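Local coordinates for penicillin-binding protein activator LpoA (Escherichia coli, PDB 6DR3) that regulates peptidoglycan synthesis from the outer membrane, being essential for the function of penicillin-binding protein 1A and stimulating its transpeptidase activity in vitro, at residues Gln37-Ile41 with Leu56-Pro61; Trp110-Ile114 with Ala128-Gln132; Pro121-Leu126 with Ala151-Met155. The contacts are given in a common frame with arbitrary orientation. Numbering follows the deposited sequence.

Contact 1: Gln37-Ile41 with Leu56-Pro61; sequences QLLAI and LFNQLP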
loop_
_atom_site.group_PDB
_atom_site.type_symbol
_atom_site.label_atom_id
_atom_site.label_comp_id
_atom_site.label_asym_id
_atom_site.label_seq_id
_atom_site.Cartn_x
_atom_site.Cartn_y
_atom_site.Cartn_z
ATOM N N GLN A 37 3.985 -11.831 -19.626
ATOM C CA GLN A 37 4.977 -12.428 -18.739
ATOM C C GLN A 37 5.165 -11.589 -17.483
ATOM O O GLN A 37 5.227 -12.127 -16.371
ATOM C CB GLN A 37 6.302 -12.593 -19.483
ATOM C CG GLN A 37 7.384 -13.291 -18.680
ATOM C CD GLN A 37 8.613 -13.588 -19.513
ATOM O OE1 GLN A 37 8.623 -13.369 -20.723
ATOM N NE2 GLN A 37 9.660 -14.088 -18.868
ATOM N N LEU A 38 5.254 -10.266 -17.637
ATOM C CA LEU A 38 5.363 -9.391 -16.474
ATOM C C LEU A 38 4.151 -9.536 -15.565
ATOM O O LEU A 38 4.277 -9.491 -14.336
ATOM C CB LEU A 38 5.520 -7.940 -16.924
ATOM C CG LEU A 38 6.863 -7.567 -17.554
ATOM C CD1 LEU A 38 6.756 -6.226 -18.257
ATOM C CD2 LEU A 38 7.961 -7.532 -16.499
ATOM N N LEU A 39 2.965 -9.708 -16.153
ATOM C CA LEU A 39 1.757 -9.862 -15.350
ATOM C C LEU A 39 1.740 -11.207 -14.634
ATOM O O LEU A 39 1.326 -11.293 -13.471
ATOM C CB LEU A 39 0.523 -9.700 -16.235
ATOM C CG LEU A 39 0.191 -8.250 -16.592
ATOM C CD1 LEU A 39 -0.653 -8.171 -17.857
ATOM C CD2 LEU A 39 -0.531 -7.588 -15.429
ATOM N N ALA A 40 2.189 -12.267 -15.310
ATOM C CA ALA A 40 2.287 -13.570 -14.660
ATOM C C ALA A 40 3.189 -13.502 -13.436
ATOM O O ALA A 40 2.859 -14.054 -12.381
ATOM C CB ALA A 40 2.809 -14.612 -15.649
ATOM N N ILE A 41 4.334 -12.828 -13.558
ATOM C CA ILE A 41 5.228 -12.654 -12.415
ATOM C C ILE A 41 4.494 -11.959 -11.275
ATOM O O ILE A 41 4.559 -12.386 -10.117
ATOM C CB ILE A 41 6.484 -11.869 -12.837
ATOM C CG1 ILE A 41 7.251 -12.628 -13.921
ATOM C CG2 ILE A 41 7.395 -11.607 -11.636
ATOM C CD1 ILE A 41 8.251 -11.776 -14.671
ATOM N N LEU A 56 10.445 -17.148 -13.786
ATOM C CA LEU A 56 9.890 -16.394 -14.905
ATOM C C LEU A 56 10.488 -14.996 -14.975
ATOM O O LEU A 56 10.660 -14.449 -16.069
ATOM C CB LEU A 56 8.368 -16.325 -14.786
ATOM C CG LEU A 56 7.590 -15.953 -16.052
ATOM C CD1 LEU A 56 7.863 -16.938 -17.189
ATOM C CD2 LEU A 56 6.099 -15.898 -15.750
ATOM N N PHE A 57 10.813 -14.410 -13.821
ATOM C CA PHE A 57 11.538 -13.144 -13.797
ATOM C C PHE A 57 12.914 -13.294 -14.440
ATOM O O PHE A 57 13.366 -12.408 -15.177
ATOM C CB PHE A 57 11.653 -12.655 -12.350
ATOM C CG PHE A 57 12.423 -11.372 -12.184
ATOM C CD1 PHE A 57 13.807 -11.376 -12.145
ATOM C CD2 PHE A 57 11.759 -10.165 -12.029
ATOM C CE1 PHE A 57 14.516 -10.197 -11.981
ATOM C CE2 PHE A 57 12.463 -8.983 -11.861
ATOM C CZ PHE A 57 13.840 -9.001 -11.836
ATOM N N ASN A 58 13.592 -14.416 -14.183
ATOM C CA ASN A 58 14.909 -14.653 -14.764
ATOM C C ASN A 58 14.841 -14.950 -16.256
ATOM O O ASN A 58 15.869 -14.864 -16.937
ATOM C CB ASN A 58 15.606 -15.812 -14.047
ATOM C CG ASN A 58 15.965 -15.483 -12.612
ATOM O OD1 ASN A 58 16.055 -14.315 -12.237
ATOM N ND2 ASN A 58 16.176 -16.514 -11.802
ATOM N N GLN A 59 13.668 -15.302 -16.777
ATOM C CA GLN A 59 13.499 -15.576 -18.198
ATOM C C GLN A 59 13.014 -14.358 -18.979
ATOM O O GLN A 59 12.702 -14.484 -20.167
ATOM C CB GLN A 59 12.527 -16.741 -18.399
ATOM C CG GLN A 59 13.060 -18.078 -17.910
ATOM C CD GLN A 59 12.122 -19.228 -18.220
ATOM O OE1 GLN A 59 11.206 -19.096 -19.033
ATOM N NE2 GLN A 59 12.345 -20.365 -17.571
ATOM N N LEU A 60 12.943 -13.192 -18.345
ATOM C CA LEU A 60 12.553 -11.988 -19.062
ATOM C C LEU A 60 13.620 -11.627 -20.094
ATOM O O LEU A 60 14.816 -11.718 -19.805
ATOM C CB LEU A 60 12.358 -10.823 -18.094
ATOM C CG LEU A 60 11.053 -10.820 -17.298
ATOM C CD1 LEU A 60 11.104 -9.791 -16.177
ATOM C CD2 LEU A 60 9.873 -10.543 -18.218
ATOM N N PRO A 61 13.224 -11.217 -21.301
ATOM C CA PRO A 61 14.222 -10.781 -22.283
ATOM C C PRO A 61 15.020 -9.591 -21.773
ATOM O O PRO A 61 14.574 -8.825 -20.916
ATOM C CB PRO A 61 13.380 -10.404 -23.509
ATOM C CG PRO A 61 12.096 -11.131 -23.334
ATOM C CD PRO A 61 11.860 -11.187 -21.858
#
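The amide of Q37 reaches across to the last turn of the neighbouring helix. Q37 NE2 donates to L56 O at 3.0 Å and, more weakly, to Q59 O at 3.3 Å. Q59 is the first residue to leave helical geometry, so one extended glutamine, t at chi1 and chi2, serves carbonyls where helix 50-58 unwinds into the loop towards P61. Helices 30-47 and 50-58 follow each other in the chain and pack as a helical hairpin, the building unit of the TPR-like fold of this amino-terminal domain of LpoA. Apolar contacts fill the space around the amide. L56 CD2 sits 3.5 Å from A40 CB and 3.9 Å from I41 CG1, while I41 CD1 lies 3.7 Å from F57 CA and 3.8 Å from L60 CD1. L60 turns its end back towards helix 30-47, where L60 CD1 also meets L38 CD2 at 3.9 Å. Further out, L22 of helix 18-25 touches both A40 and L56, and F57 packs on K72 and I79 of helix 66-82.

Contact 2: Trp110-Ile114 with Ala128-Gln132; sequences WQAKI and ALIAQ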
loop_
_atom_site.group_PDB
_atom_site.type_symbol
_atom_site.label_atom_id
_atom_site.label_comp_id
_atom_site.label_asym_id
_atom_site.label_seq_id
_atom_site.Cartn_x
_atom_site.Cartn_y
_atom_site.Cartn_z
ATOM N N TRP A 110 4.190 1.864 -2.489
ATOM C CA TRP A 110 3.940 2.134 -1.077
ATOM C C TRP A 110 3.586 0.865 -0.315
ATOM O O TRP A 110 3.938 0.737 0.863
ATOM C CB TRP A 110 2.832 3.175 -0.931
ATOM C CG TRP A 110 3.246 4.527 -1.419
ATOM C CD1 TRP A 110 2.785 5.178 -2.522
ATOM C CD2 TRP A 110 4.225 5.388 -0.825
ATOM N NE1 TRP A 110 3.408 6.396 -2.649
ATOM C CE2 TRP A 110 4.297 6.549 -1.618
ATOM C CE3 TRP A 110 5.044 5.292 0.304
ATOM C CZ2 TRP A 110 5.154 7.606 -1.320
ATOM C CZ3 TRP A 110 5.893 6.343 0.600
ATOM C CH2 TRP A 110 5.943 7.484 -0.209
ATOM N N GLN A 111 2.897 -0.081 -0.954
ATOM C CA GLN A 111 2.645 -1.357 -0.291
ATOM C C GLN A 111 3.954 -2.066 0.030
ATOM O O GLN A 111 4.084 -2.700 1.085
ATOM C CB GLN A 111 1.755 -2.245 -1.158
ATOM C CG GLN A 111 1.268 -3.500 -0.444
ATOM C CD GLN A 111 0.342 -3.188 0.719
ATOM O OE1 GLN A 111 -0.574 -2.377 0.596
ATOM N NE2 GLN A 111 0.581 -3.829 1.856
ATOM N N ALA A 112 4.939 -1.969 -0.866
ATOM C CA ALA A 112 6.248 -2.551 -0.589
ATOM C C ALA A 112 6.900 -1.881 0.614
ATOM O O ALA A 112 7.530 -2.550 1.442
ATOM C CB ALA A 112 7.147 -2.437 -1.819
ATOM N N LYS A 113 6.756 -0.560 0.733
ATOM C CA LYS A 113 7.292 0.128 1.902
ATOM C C LYS A 113 6.532 -0.266 3.161
ATOM O O LYS A 113 7.135 -0.452 4.224
ATOM C CB LYS A 113 7.241 1.642 1.693
ATOM C CG LYS A 113 8.003 2.118 0.466
ATOM C CD LYS A 113 8.542 3.528 0.647
ATOM C CE LYS A 113 9.786 3.544 1.523
ATOM N NZ LYS A 113 10.388 4.903 1.615
ATOM N N ILE A 114 5.208 -0.398 3.062
ATOM C CA ILE A 114 4.418 -0.867 4.199
ATOM C C ILE A 114 4.864 -2.265 4.606
ATOM O O ILE A 114 5.111 -2.540 5.787
ATOM C CB ILE A 114 2.916 -0.826 3.859
ATOM C CG1 ILE A 114 2.457 0.620 3.662
ATOM C CG2 ILE A 114 2.086 -1.491 4.959
ATOM C CD1 ILE A 114 1.115 0.748 2.974
ATOM N N ALA A 128 3.848 6.109 4.817
ATOM C CA ALA A 128 3.623 5.209 3.690
ATOM C C ALA A 128 2.140 4.896 3.531
ATOM O O ALA A 128 1.607 4.914 2.415
ATOM C CB ALA A 128 4.430 3.924 3.876
ATOM N N LEU A 129 1.458 4.604 4.640
ATOM C CA LEU A 129 0.017 4.384 4.583
ATOM C C LEU A 129 -0.707 5.626 4.082
ATOM O O LEU A 129 -1.641 5.528 3.276
ATOM C CB LEU A 129 -0.504 3.985 5.963
ATOM C CG LEU A 129 -0.124 2.584 6.439
ATOM C CD1 LEU A 129 -0.313 2.469 7.941
ATOM C CD2 LEU A 129 -0.954 1.538 5.715
ATOM N N ILE A 130 -0.285 6.803 4.548
ATOM C CA ILE A 130 -0.947 8.044 4.159
ATOM C C ILE A 130 -0.696 8.345 2.686
ATOM O O ILE A 130 -1.591 8.819 1.975
ATOM C CB ILE A 130 -0.479 9.196 5.069
ATOM C CG1 ILE A 130 -1.019 8.990 6.485
ATOM C CG2 ILE A 130 -0.933 10.552 4.524
ATOM C CD1 ILE A 130 -0.373 9.874 7.529
ATOM N N ALA A 131 0.520 8.079 2.202
ATOM C CA ALA A 131 0.820 8.327 0.796
ATOM C C ALA A 131 0.063 7.369 -0.116
ATOM O O ALA A 131 -0.273 7.730 -1.250
ATOM C CB ALA A 131 2.324 8.210 0.553
ATOM N N GLN A 132 -0.214 6.153 0.357
ATOM C CA GLN A 132 -0.894 5.159 -0.465
ATOM C C GLN A 132 -2.402 5.373 -0.511
ATOM O O GLN A 132 -3.027 5.100 -1.541
ATOM C CB GLN A 132 -0.600 3.756 0.065
ATOM C CG GLN A 132 -1.116 2.624 -0.822
ATOM C CD GLN A 132 -1.184 1.300 -0.087
ATOM O OE1 GLN A 132 -1.754 1.213 1.001
ATOM N NE2 GLN A 132 -0.600 0.260 -0.677
HETATM O O HOH W 1 -2.591 -1.121 1.976
#
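Both segments are helical and run nearly antiparallel, their axes 160° apart in direction and 9.0 Å apart at closest approach. They form part of an antiparallel helical hairpin made by helices 103-117 and 123-132, in keeping with the TPR-like character of the domain. The backbones come nearest at W110 and A128, whose CA atoms are 5.7 Å apart; the small alanine leaves room for the indole at this point. A131 lies about one helical turn further on and places its CB over the face of the W110 six-membered ring, 3.5 Å from the centroid and 16° off the normal, a CH-pi contact. W110 CE3 also approaches A128 CA at 3.7 Å. One turn along helix 103-117, I114 continues the apolar seam: I114 CG1 is 3.9 Å from A128 CB, and I114 CD1 meets L129 CD2 at 3.5 Å. L129 in turn packs on A147 and T148 of helix 138-153, so the hairpin is backed by the next helix. Polar groups border this seam. Q132 NE2 donates to Q111 OE1 at 2.9 Å in an almost straight bond of 178°. Q132 NE2 also donates to the carbonyl of A107, and Q132 OE1 accepts from N144 ND2. A water sits 2.7 Å from Q111 OE1 and 2.7 Å from Q132 OE1, bridging the two side chains.

Contact 3: Pro121-Leu126 with Ala151-Met155; sequences PSIDLL and ALSSM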
loop_
_atom_site.group_PDB
_atom_site.type_symbol
_atom_site.label_atom_id
_atom_site.label_comp_id
_atom_site.label_asym_id
_atom_site.label_seq_id
_atom_site.Cartn_x
_atom_site.Cartn_y
_atom_site.Cartn_z
ATOM N N PRO A 121 4.945 0.090 14.186
ATOM C CA PRO A 121 4.490 1.490 14.166
ATOM C C PRO A 121 5.657 2.461 14.244
ATOM O O PRO A 121 6.457 2.432 15.182
ATOM C CB PRO A 121 3.581 1.586 15.397
ATOM C CG PRO A 121 4.009 0.473 16.283
ATOM C CD PRO A 121 4.442 -0.629 15.372
ATOM N N SER A 122 5.749 3.325 13.238
ATOM C CA SER A 122 6.737 4.393 13.213
ATOM C C SER A 122 6.210 5.482 12.293
ATOM O O SER A 122 5.200 5.308 11.607
ATOM C CB SER A 122 8.104 3.885 12.747
ATOM O OG SER A 122 8.070 3.507 11.382
ATOM N N ILE A 123 6.904 6.621 12.291
ATOM C CA ILE A 123 6.491 7.716 11.420
ATOM C C ILE A 123 6.642 7.315 9.959
ATOM O O ILE A 123 5.881 7.771 9.099
ATOM C CB ILE A 123 7.288 8.994 11.748
ATOM C CG1 ILE A 123 6.680 10.194 11.019
ATOM C CG2 ILE A 123 8.766 8.817 11.393
ATOM C CD1 ILE A 123 7.202 11.532 11.497
ATOM N N ASP A 124 7.612 6.450 9.658
ATOM C CA ASP A 124 7.797 5.996 8.284
ATOM C C ASP A 124 6.595 5.191 7.807
ATOM O O ASP A 124 6.124 5.372 6.679
ATOM C CB ASP A 124 9.074 5.164 8.176
ATOM C CG ASP A 124 10.288 5.884 8.735
ATOM O OD1 ASP A 124 10.392 6.006 9.975
ATOM O OD2 ASP A 124 11.137 6.326 7.935
ATOM N N LEU A 125 6.083 4.296 8.656
ATOM C CA LEU A 125 4.931 3.488 8.266
ATOM C C LEU A 125 3.691 4.351 8.084
ATOM O O LEU A 125 2.931 4.160 7.128
ATOM C CB LEU A 125 4.672 2.398 9.306
ATOM C CG LEU A 125 3.432 1.532 9.067
ATOM C CD1 LEU A 125 3.510 0.816 7.722
ATOM C CD2 LEU A 125 3.255 0.533 10.196
ATOM N N LEU A 126 3.468 5.300 8.996
ATOM C CA LEU A 126 2.326 6.199 8.865
ATOM C C LEU A 126 2.387 6.964 7.550
ATOM O O LEU A 126 1.392 7.055 6.824
ATOM C CB LEU A 126 2.281 7.162 10.054
ATOM C CG LEU A 126 2.041 6.515 11.422
ATOM C CD1 LEU A 126 2.195 7.534 12.537
ATOM C CD2 LEU A 126 0.667 5.864 11.488
ATOM N N ALA A 151 -1.552 1.269 13.974
ATOM C CA ALA A 151 -0.226 1.823 14.221
ATOM C C ALA A 151 -0.291 2.972 15.218
ATOM O O ALA A 151 0.566 3.088 16.103
ATOM C CB ALA A 151 0.403 2.286 12.907
ATOM N N LEU A 152 -1.306 3.827 15.096
ATOM C CA LEU A 152 -1.454 4.946 16.021
ATOM C C LEU A 152 -1.775 4.461 17.430
ATOM O O LEU A 152 -1.144 4.888 18.403
ATOM C CB LEU A 152 -2.541 5.893 15.514
ATOM C CG LEU A 152 -2.188 6.619 14.215
ATOM C CD1 LEU A 152 -3.440 7.169 13.548
ATOM C CD2 LEU A 152 -1.190 7.737 14.490
ATOM N N SER A 153 -2.752 3.560 17.560
ATOM C CA SER A 153 -3.186 3.106 18.876
ATOM C C SER A 153 -2.202 2.142 19.525
ATOM O O SER A 153 -2.335 1.864 20.722
ATOM C CB SER A 153 -4.562 2.446 18.776
ATOM O OG SER A 153 -4.546 1.358 17.870
ATOM N N SER A 154 -1.233 1.624 18.773
ATOM C CA SER A 154 -0.188 0.785 19.344
ATOM C C SER A 154 0.920 1.593 20.001
ATOM O O SER A 154 1.753 1.011 20.703
ATOM C CB SER A 154 0.416 -0.114 18.262
ATOM O OG SER A 154 -0.483 -1.149 17.900
ATOM N N MET A 155 0.953 2.906 19.794
ATOM C CA MET A 155 1.960 3.742 20.425
ATOM C C MET A 155 1.524 4.139 21.830
ATOM O O MET A 155 0.342 4.090 22.185
ATOM C CB MET A 155 2.210 5.007 19.604
ATOM C CG MET A 155 2.741 4.768 18.207
ATOM S SD MET A 155 3.121 6.333 17.400
ATOM C CE MET A 155 3.640 5.774 15.781
#
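P121 makes the closest backbone approach, 4.7 Å between the CA atoms of P121 and A151. The proline ring, C-gamma endo, lies against the end of helix 138-153: P121 CB lies 3.4 Å from A151 O and 4.1 Å from A151 CB, while P121 CG comes within 4.1 Å of S154 CB. S122 follows as the N-cap of helix 123-132: its p rotamer bends S122 OG back to accept a weak capping bond from L125 N at 3.5 Å. L126, in the m,t conformation, points across the gap and brings L126 CD2 to 3.9 Å from A151 CB and L126 CD1 to 3.9 Å from L152 CD2. L125, turned to t,p, reaches the same A151 CB with L125 CD2 only at 4.3 Å and also packs on I114 and S117 of helix 103-117. M155 starts sideways, but chi2 and chi3 are both near 180°, so the extended chain carries M155 CE back to 121-126, 4.0 Å from L126 CD1 and 4.2 Å from P121 CB. The CA-to-CB bond of L152 points away, but its m,t rotamer brings CD2 back to L126 CD1, and the residue also touches W175 and L176 of helix 170-185. No hydrogen bond crosses between the segments, and the junction rests on van der Waals contacts. The start of helix 123-132 thus packs against the end of helix 138-153, the pairing of successive antiparallel helices from which TPR-like domains are built.

In the fold
The three contacts come from a single all-helical chain, the amino-terminal domain of LpoA. Contact 1, between helices 30-47 and 50-58, closes before contact 2 opens; their centres are about 25 Å apart, their nearest atoms about 13 Å, and the two do not touch. Contacts 2 and 3 alternate along the chain and share helix 123-132, which meets helix 103-117 in one and helix 138-153 in the other. Their centres are about 12 Å apart, and I114 CG2 packs on L125 CD1 at 3.9 Å. Contacts 1 and 3, about 35 Å apart between centres, lie on opposite sides of the chain's centre, with contact 2 close to it. Packing between helices near in sequence thus builds an elongated, TPR-like domain.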